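Local coordinates for type II secretion system protein L (PDB 6GHU), which forms part of the inner-membrane platform of the type II secretion system, linking the cytoplasmic energy-providing protein to the rest of the secretion machinery, at residues Ala10-Gly15 with Ser50-Ser55; Pro17-Glu22 with Leu35-Pro40; Pro40-Leu45 with Ser69-Arg74. All blocks are in the same frame, centred on the assembly; numbering follows the deposited sequence.

Contact 1. Residues Ala10-Gly15 with Ser50-Ser55; sequences ATVIGG and SRLSES
In the ferredoxin-like fold of this periplasmic domain two helices pack on one side of a four-stranded antiparallel sheet, and here their C-terminal turns meet. The axes of the short helical pieces 10-14 and 50-54 run 9.6 Å apart at 143°, closer to antiparallel than to perpendicular. Val12 carries most of the contact, and its CA lies 6.2 Å from that of Leu52. Its CB already rests against Leu52 CD2, and from there the two methyls part. Val12 CG1, anti to the backbone N (chi1 179°), wedges between two neighbours on the facing helix, meeting Leu52 CD2 at 3.6 Å and lying equally near Arg51 CB. CG2, anti to the carbonyl carbon, turns instead to Ser55, more loosely. Arg51 contributes its CB alone: its chain bends at chi2 and carries the guanidinium away from helix 10-14. Leu52 reaches over obliquely, its CD2 methyl bridging Val12 and, at the longer distance of 4.3 Å, Ile13 CG1. The Leu52 side chain also touches Leu75 and Ile77 of strand 70-77 and Val59 of strand 59-67. The contact is therefore apolar apart from the hydroxyl at its margin. Ser55 OG occupies the crowded position between its own backbone N and carbonyl carbon, which turns it back to the end of its helix, where it is also hydrogen-bonded to Gln8 NE2 of helix 3-14. Ser55 OG donates to Leu52 O over 2.7 Å, approaching from above the carbonyl plane, 28° out of it.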
loop_
_atom_site.group_PDB
_atom_site.type_symbol
_atom_site.label_atom_id
_atom_site.label_comp_id
_atom_site.label_asym_id
_atom_site.label_seq_id
_atom_site.Cartn_x
_atom_site.Cartn_y
_atom_site.Cartn_z
ATOM N N ALA A 10 2.468 -6.936 1.747
ATOM C CA ALA A 10 3.356 -6.337 2.737
ATOM C C ALA A 10 3.963 -7.395 3.649
ATOM O O ALA A 10 5.127 -7.286 4.051
ATOM C CB ALA A 10 2.593 -5.302 3.560
ATOM N N THR A 11 3.185 -8.421 4.000
ATOM C CA THR A 11 3.706 -9.490 4.844
ATOM C C THR A 11 4.747 -10.316 4.099
ATOM O O THR A 11 5.803 -10.643 4.650
ATOM C CB THR A 11 2.558 -10.377 5.327
ATOM O OG1 THR A 11 1.708 -9.619 6.198
ATOM C CG2 THR A 11 3.086 -11.587 6.074
ATOM N N VAL A 12 4.457 -10.679 2.851
ATOM C CA VAL A 12 5.399 -11.473 2.068
ATOM C C VAL A 12 6.678 -10.684 1.821
ATOM O O VAL A 12 7.791 -11.194 2.000
ATOM C CB VAL A 12 4.745 -11.922 0.750
ATOM C CG1 VAL A 12 5.716 -12.725 -0.100
ATOM C CG2 VAL A 12 3.508 -12.747 1.047
ATOM N N ILE A 13 6.539 -9.425 1.400
ATOM C CA ILE A 13 7.713 -8.594 1.154
ATOM C C ILE A 13 8.516 -8.438 2.436
ATOM O O ILE A 13 9.755 -8.434 2.418
ATOM C CB ILE A 13 7.285 -7.236 0.570
ATOM C CG1 ILE A 13 6.605 -7.449 -0.785
ATOM C CG2 ILE A 13 8.480 -6.309 0.409
ATOM C CD1 ILE A 13 5.738 -6.288 -1.242
ATOM N N GLY A 14 7.823 -8.329 3.569
ATOM C CA GLY A 14 8.486 -8.235 4.857
ATOM C C GLY A 14 9.333 -9.442 5.195
ATOM O O GLY A 14 10.271 -9.325 5.989
ATOM N N GLY A 15 9.019 -10.603 4.619
ATOM C CA GLY A 15 9.854 -11.777 4.782
ATOM C C GLY A 15 11.136 -11.742 3.979
ATOM O O GLY A 15 11.974 -12.631 4.149
ATOM N N SER A 50 8.387 -15.342 -6.499
ATOM C CA SER A 50 7.930 -16.699 -6.221
ATOM C C SER A 50 7.130 -16.759 -4.927
ATOM O O SER A 50 6.102 -17.440 -4.859
ATOM C CB SER A 50 9.133 -17.644 -6.147
ATOM O OG SER A 50 8.713 -18.990 -6.027
ATOM N N ARG A 51 7.579 -16.042 -3.894
ATOM C CA ARG A 51 6.869 -16.046 -2.618
ATOM C C ARG A 51 5.505 -15.369 -2.733
ATOM O O ARG A 51 4.524 -15.831 -2.139
ATOM C CB ARG A 51 7.707 -15.347 -1.548
ATOM C CG ARG A 51 9.011 -16.047 -1.193
ATOM C CD ARG A 51 8.783 -17.463 -0.737
ATOM N NE ARG A 51 9.990 -18.057 -0.159
ATOM C CZ ARG A 51 10.929 -18.698 -0.853
ATOM N NH1 ARG A 51 10.823 -18.833 -2.170
ATOM N NH2 ARG A 51 11.982 -19.204 -0.224
ATOM N N LEU A 52 5.431 -14.258 -3.466
ATOM C CA LEU A 52 4.149 -13.586 -3.656
ATOM C C LEU A 52 3.175 -14.484 -4.401
ATOM O O LEU A 52 1.997 -14.578 -4.038
ATOM C CB LEU A 52 4.350 -12.278 -4.414
ATOM C CG LEU A 52 5.104 -11.193 -3.649
ATOM C CD1 LEU A 52 5.568 -10.121 -4.600
ATOM C CD2 LEU A 52 4.217 -10.607 -2.555
ATOM N N SER A 53 3.655 -15.152 -5.449
ATOM C CA SER A 53 2.810 -16.069 -6.205
ATOM C C SER A 53 2.395 -17.256 -5.349
ATOM O O SER A 53 1.228 -17.660 -5.361
ATOM C CB SER A 53 3.553 -16.533 -7.459
ATOM O OG SER A 53 2.822 -17.528 -8.152
ATOM N N GLU A 54 3.344 -17.826 -4.597
ATOM C CA GLU A 54 3.047 -18.934 -3.694
ATOM C C GLU A 54 1.965 -18.560 -2.688
ATOM O O GLU A 54 1.158 -19.405 -2.286
ATOM C CB GLU A 54 4.333 -19.355 -2.974
ATOM C CG GLU A 54 4.139 -20.031 -1.621
ATOM C CD GLU A 54 5.450 -20.256 -0.895
ATOM O OE1 GLU A 54 5.572 -19.789 0.264
ATOM O OE2 GLU A 54 6.359 -20.885 -1.488
ATOM N N SER A 55 1.955 -17.305 -2.245
ATOM C CA SER A 55 0.949 -16.884 -1.276
ATOM C C SER A 55 -0.427 -16.716 -1.897
ATOM O O SER A 55 -1.379 -16.425 -1.166
ATOM C CB SER A 55 1.362 -15.571 -0.619
ATOM O OG SER A 55 1.159 -14.487 -1.509
#

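Contact 2. Residues Pro17-Glu22 with Leu35-Pro40; sequences PTVSVE and LQVRAP
Strands 20-22 and 35-39 run antiparallel with a marked twist, their short axes 4.7 Å apart and 139° between directions. Ser20 and Arg38 form a hydrogen-bonded pair: Ser20 N donates to Arg38 O at 2.9 Å, nearly straight, and Arg38 N returns the bond to Ser20 O, both donors in the carbonyl plane. Farther along, Glu22 N reaches Gln36 O at 2.8 Å, almost along the C=O axis. Val21 faces Val37 in the intervening non-hydrogen-bonded pair; their side chains share a face with Leu35, but the nearest methyls, Val21 CG2 and Val37 CG1, stay 4.4 Å apart. Val19 packs more closely, its CG1 4.0 Å from Val37 CB. Polar groups line the other face. Ser20 OG donates at 2.8 Å to Glu22 OE1, which accepts through its anti lone pair, the one directed away from OE2; this steadies the carboxylate. The bent Glu22 chain crosses the extended Arg38 chain at about a right angle, setting its CG at the guanidinium edge, 3.6 Å from Arg38 NH1. Their salt bridge is long, with carboxylate and guanidinium planes turned 74° apart. Beyond the paired strands, Thr18 lays OG1 against the Pro40 ring at CD. Glu22 also makes backbone hydrogen bonds to the second subunit. The segments form the open end of a beta hairpin, the first two strands of the ferredoxin-like sheet, with Val19, Val21 and Val37 facing the helices.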
loop_
_atom_site.group_PDB
_atom_site.type_symbol
_atom_site.label_atom_id
_atom_site.label_comp_id
_atom_site.label_asym_id
_atom_site.label_seq_id
_atom_site.Cartn_x
_atom_site.Cartn_y
_atom_site.Cartn_z
ATOM N N PRO A 17 13.960 -9.283 3.937
ATOM C CA PRO A 17 14.427 -8.030 4.551
ATOM C C PRO A 17 15.418 -7.246 3.707
ATOM O O PRO A 17 15.639 -6.067 4.003
ATOM C CB PRO A 17 15.084 -8.496 5.860
ATOM C CG PRO A 17 14.776 -9.956 5.989
ATOM C CD PRO A 17 14.514 -10.463 4.618
ATOM N N THR A 18 16.047 -7.845 2.695
ATOM C CA THR A 18 16.964 -7.073 1.865
ATOM C C THR A 18 16.248 -6.304 0.763
ATOM O O THR A 18 16.891 -5.512 0.069
ATOM C CB THR A 18 18.034 -7.973 1.235
ATOM O OG1 THR A 18 17.448 -8.802 0.225
ATOM C CG2 THR A 18 18.707 -8.846 2.294
ATOM N N VAL A 19 14.941 -6.502 0.594
ATOM C CA VAL A 19 14.174 -5.794 -0.423
ATOM C C VAL A 19 13.681 -4.481 0.163
ATOM O O VAL A 19 13.154 -4.444 1.281
ATOM C CB VAL A 19 12.998 -6.650 -0.928
ATOM C CG1 VAL A 19 12.228 -5.912 -2.024
ATOM C CG2 VAL A 19 13.504 -7.988 -1.444
ATOM N N SER A 20 13.850 -3.403 -0.591
ATOM C CA SER A 20 13.353 -2.094 -0.202
ATOM C C SER A 20 12.294 -1.662 -1.201
ATOM O O SER A 20 12.446 -1.877 -2.407
ATOM C CB SER A 20 14.487 -1.057 -0.137
ATOM O OG SER A 20 15.114 -0.885 -1.398
ATOM N N VAL A 21 11.209 -1.090 -0.688
ATOM C CA VAL A 21 10.135 -0.537 -1.504
ATOM C C VAL A 21 10.370 0.962 -1.613
ATOM O O VAL A 21 10.140 1.707 -0.654
ATOM C CB VAL A 21 8.757 -0.837 -0.907
ATOM C CG1 VAL A 21 7.658 -0.290 -1.810
ATOM C CG2 VAL A 21 8.583 -2.329 -0.698
ATOM N N GLU A 22 10.821 1.411 -2.784
ATOM C CA GLU A 22 11.101 2.827 -2.982
ATOM C C GLU A 22 9.820 3.597 -3.255
ATOM O O GLU A 22 9.663 4.736 -2.804
ATOM C CB GLU A 22 12.079 3.015 -4.143
ATOM C CG GLU A 22 13.388 2.245 -3.995
ATOM C CD GLU A 22 14.168 2.664 -2.765
ATOM O OE1 GLU A 22 14.395 1.810 -1.884
ATOM O OE2 GLU A 22 14.541 3.854 -2.674
ATOM N N LEU A 35 4.783 -1.587 -7.644
ATOM C CA LEU A 35 5.827 -1.406 -6.644
ATOM C C LEU A 35 7.174 -1.250 -7.333
ATOM O O LEU A 35 7.550 -2.086 -8.161
ATOM C CB LEU A 35 5.895 -2.600 -5.677
ATOM C CG LEU A 35 4.735 -2.866 -4.720
ATOM C CD1 LEU A 35 3.621 -3.633 -5.410
ATOM C CD2 LEU A 35 5.232 -3.626 -3.495
ATOM N N GLN A 36 7.895 -0.188 -6.984
ATOM C CA GLN A 36 9.297 -0.032 -7.359
ATOM C C GLN A 36 10.153 -0.563 -6.216
ATOM O O GLN A 36 10.129 -0.007 -5.112
ATOM C CB GLN A 36 9.631 1.432 -7.635
ATOM C CG GLN A 36 8.894 2.036 -8.815
ATOM C CD GLN A 36 9.455 1.591 -10.138
ATOM O OE1 GLN A 36 10.498 0.932 -10.199
ATOM N NE2 GLN A 36 8.773 1.958 -11.218
ATOM N N VAL A 37 10.906 -1.631 -6.476
ATOM C CA VAL A 37 11.677 -2.299 -5.438
ATOM C C VAL A 37 13.151 -2.294 -5.814
ATOM O O VAL A 37 13.529 -2.183 -6.982
ATOM C CB VAL A 37 11.192 -3.745 -5.188
ATOM C CG1 VAL A 37 9.739 -3.757 -4.739
ATOM C CG2 VAL A 37 11.370 -4.608 -6.436
ATOM N N ARG A 38 13.988 -2.414 -4.789
ATOM C CA ARG A 38 15.408 -2.668 -4.962
ATOM C C ARG A 38 15.798 -3.847 -4.084
ATOM O O ARG A 38 15.185 -4.096 -3.042
ATOM C CB ARG A 38 16.258 -1.433 -4.613
ATOM C CG ARG A 38 16.163 -0.324 -5.644
ATOM C CD ARG A 38 17.285 0.692 -5.484
ATOM N NE ARG A 38 17.544 1.425 -6.725
ATOM C CZ ARG A 38 16.945 2.561 -7.081
ATOM N NH1 ARG A 38 16.036 3.125 -6.294
ATOM N NH2 ARG A 38 17.260 3.139 -8.235
ATOM N N ALA A 39 16.817 -4.581 -4.520
ATOM C CA ALA A 39 17.316 -5.729 -3.780
ATOM C C ALA A 39 18.789 -5.898 -4.114
ATOM O O ALA A 39 19.270 -5.347 -5.110
ATOM C CB ALA A 39 16.526 -7.001 -4.122
ATOM N N PRO A 40 19.538 -6.642 -3.297
ATOM C CA PRO A 40 20.963 -6.822 -3.611
ATOM C C PRO A 40 21.211 -7.502 -4.948
ATOM O O PRO A 40 22.252 -7.259 -5.565
ATOM C CB PRO A 40 21.487 -7.664 -2.436
ATOM C CG PRO A 40 20.283 -8.183 -1.729
ATOM C CD PRO A 40 19.186 -7.204 -1.983
#

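Contact 3. Residues Pro40-Leu45 with Ser69-Arg74; sequences PGFDVL and STVSAR
The Phe42 ring receives a methyl of Val71 over one face: CG1 stands 3.7 Å from the ring centroid, only 18° off the normal, in a CH-pi contact. Val71 CG1 is displaced toward the rim, 3.5 Å from Phe42 CE2. Phe42 CG lies anti to its carbonyl carbon (chi1 -55°), a torsion that brings the ring nearer to strand 70-74 than the start of the side chain would suggest. Val71 divides its two methyls between separate partners. While CG1, beside its own backbone N, goes to the ring, CG2 sits in the crowded position between N and the carbonyl carbon and enters the first helical turn. There Val71 CG2 lies 3.5 Å from Leu45 CD1, a tight carbon pair, and just as near the carbonyl carbon of Gly41. The Leu45 and Val71 side chains run antiparallel alongside each other, and Leu45 CD1 continues along the strand to Ala73 CB at 3.8 Å. Gly41 takes the N-cap position, its O accepting from Val44 N at 3.1 Å and weakly from Leu45 N. Preceding it, Pro40 O is hydrogen-bonded to Arg66 of strand 59-67. Strand 70-77 lies between strands 32-39 and 59-67 in the sheet, and the start of helix 42-54 spans all three: Leu45 also touches Val37 on one neighbour, and both Phe42 and Leu45 touch Ala64 on the other.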
loop_
_atom_site.group_PDB
_atom_site.type_symbol
_atom_site.label_atom_id
_atom_site.label_comp_id
_atom_site.label_asym_id
_atom_site.label_seq_id
_atom_site.Cartn_x
_atom_site.Cartn_y
_atom_site.Cartn_z
ATOM N N PRO A 40 19.538 -6.642 -3.297
ATOM C CA PRO A 40 20.963 -6.822 -3.611
ATOM C C PRO A 40 21.211 -7.502 -4.948
ATOM O O PRO A 40 22.252 -7.259 -5.565
ATOM C CB PRO A 40 21.487 -7.664 -2.436
ATOM C CG PRO A 40 20.283 -8.183 -1.729
ATOM C CD PRO A 40 19.186 -7.204 -1.983
ATOM N N GLY A 41 20.293 -8.343 -5.416
ATOM C CA GLY A 41 20.541 -9.085 -6.638
ATOM C C GLY A 41 19.260 -9.646 -7.211
ATOM O O GLY A 41 18.208 -9.652 -6.569
ATOM N N PHE A 42 19.373 -10.138 -8.447
ATOM C CA PHE A 42 18.202 -10.621 -9.167
ATOM C C PHE A 42 17.582 -11.834 -8.483
ATOM O O PHE A 42 16.359 -12.009 -8.525
ATOM C CB PHE A 42 18.581 -10.954 -10.616
ATOM C CG PHE A 42 19.235 -9.816 -11.352
ATOM C CD1 PHE A 42 20.585 -9.863 -11.666
ATOM C CD2 PHE A 42 18.509 -8.696 -11.715
ATOM C CE1 PHE A 42 21.193 -8.818 -12.339
ATOM C CE2 PHE A 42 19.115 -7.641 -12.387
ATOM C CZ PHE A 42 20.454 -7.704 -12.700
ATOM N N ASP A 43 18.402 -12.677 -7.847
ATOM C CA ASP A 43 17.874 -13.865 -7.180
ATOM C C ASP A 43 16.899 -13.492 -6.072
ATOM O O ASP A 43 15.962 -14.248 -5.784
ATOM C CB ASP A 43 19.018 -14.701 -6.609
ATOM C CG ASP A 43 19.820 -13.955 -5.555
ATOM O OD1 ASP A 43 20.291 -12.833 -5.840
ATOM O OD2 ASP A 43 19.973 -14.485 -4.436
ATOM N N VAL A 44 17.112 -12.344 -5.432
ATOM C CA VAL A 44 16.214 -11.895 -4.378
ATOM C C VAL A 44 14.887 -11.432 -4.969
ATOM O O VAL A 44 13.820 -11.669 -4.393
ATOM C CB VAL A 44 16.891 -10.786 -3.550
ATOM C CG1 VAL A 44 15.958 -10.281 -2.448
ATOM C CG2 VAL A 44 18.196 -11.297 -2.952
ATOM N N LEU A 45 14.928 -10.764 -6.126
ATOM C CA LEU A 45 13.691 -10.346 -6.773
ATOM C C LEU A 45 12.900 -11.550 -7.262
ATOM O O LEU A 45 11.667 -11.573 -7.164
ATOM C CB LEU A 45 13.989 -9.402 -7.939
ATOM C CG LEU A 45 14.604 -8.042 -7.621
ATOM C CD1 LEU A 45 14.924 -7.308 -8.912
ATOM C CD2 LEU A 45 13.673 -7.221 -6.760
ATOM N N SER A 69 25.356 -1.311 -5.960
ATOM C CA SER A 69 25.176 -2.438 -5.057
ATOM C C SER A 69 23.809 -3.104 -5.162
ATOM O O SER A 69 23.622 -4.170 -4.565
ATOM C CB SER A 69 25.390 -1.979 -3.615
ATOM O OG SER A 69 26.697 -1.459 -3.445
ATOM N N THR A 70 22.854 -2.521 -5.887
ATOM C CA THR A 70 21.490 -3.034 -5.909
ATOM C C THR A 70 20.993 -3.198 -7.340
ATOM O O THR A 70 21.529 -2.612 -8.283
ATOM C CB THR A 70 20.526 -2.113 -5.133
ATOM O OG1 THR A 70 20.568 -0.788 -5.677
ATOM C CG2 THR A 70 20.898 -2.054 -3.664
ATOM N N VAL A 71 19.975 -4.042 -7.483
ATOM C CA VAL A 71 19.165 -4.124 -8.693
ATOM C C VAL A 71 17.800 -3.518 -8.380
ATOM O O VAL A 71 17.380 -3.428 -7.224
ATOM C CB VAL A 71 19.028 -5.576 -9.207
ATOM C CG1 VAL A 71 20.407 -6.198 -9.417
ATOM C CG2 VAL A 71 18.229 -6.429 -8.234
ATOM N N SER A 72 17.101 -3.093 -9.431
ATOM C CA SER A 72 15.804 -2.450 -9.286
ATOM C C SER A 72 14.861 -2.986 -10.348
ATOM O O SER A 72 15.284 -3.359 -11.445
ATOM C CB SER A 72 15.897 -0.927 -9.407
ATOM O OG SER A 72 16.293 -0.552 -10.709
ATOM N N ALA A 73 13.579 -3.026 -10.001
ATOM C CA ALA A 73 12.554 -3.541 -10.895
ATOM C C ALA A 73 11.206 -3.014 -10.430
ATOM O O ALA A 73 11.075 -2.453 -9.339
ATOM C CB ALA A 73 12.556 -5.069 -10.924
ATOM N N ARG A 74 10.206 -3.201 -11.280
ATOM C CA ARG A 74 8.828 -2.851 -10.974
ATOM C C ARG A 74 8.027 -4.130 -10.780
ATOM O O ARG A 74 8.068 -5.026 -11.630
ATOM C CB ARG A 74 8.231 -1.998 -12.095
ATOM C CG ARG A 74 6.853 -1.435 -11.810
ATOM C CD ARG A 74 6.522 -0.341 -12.822
ATOM N NE ARG A 74 5.173 0.188 -12.662
ATOM C CZ ARG A 74 4.093 -0.329 -13.235
ATOM N NH1 ARG A 74 4.189 -1.408 -14.001
ATOM N NH2 ARG A 74 2.913 0.238 -13.041
#

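The three contacts sample the helix-helix, strand-strand and helix-sheet packing of one small domain. Contacts 2 and 3 are the closest, with centres 7 Å apart: they share Pro40, and strands 32-39 and 70-77 are sheet neighbours, probably joined by hydrogen bonds from Val71 N to Ala39 O (2.8 Å) and from Val37 N to Ala73 O (3.0 Å). Contact 1 meets contact 2 through Ile13, whose CD1 lies 3.5 Å from Leu35 CD2, so helix 3-14 rests on the hairpin. Contacts 1 and 3 do not touch, their centres about 15 Å apart, but they use opposite ends of helix 42-54, whose C-terminal end packs on helix 3-14 as well as on the sheet, and whose N-terminal end packs on strand 70-77.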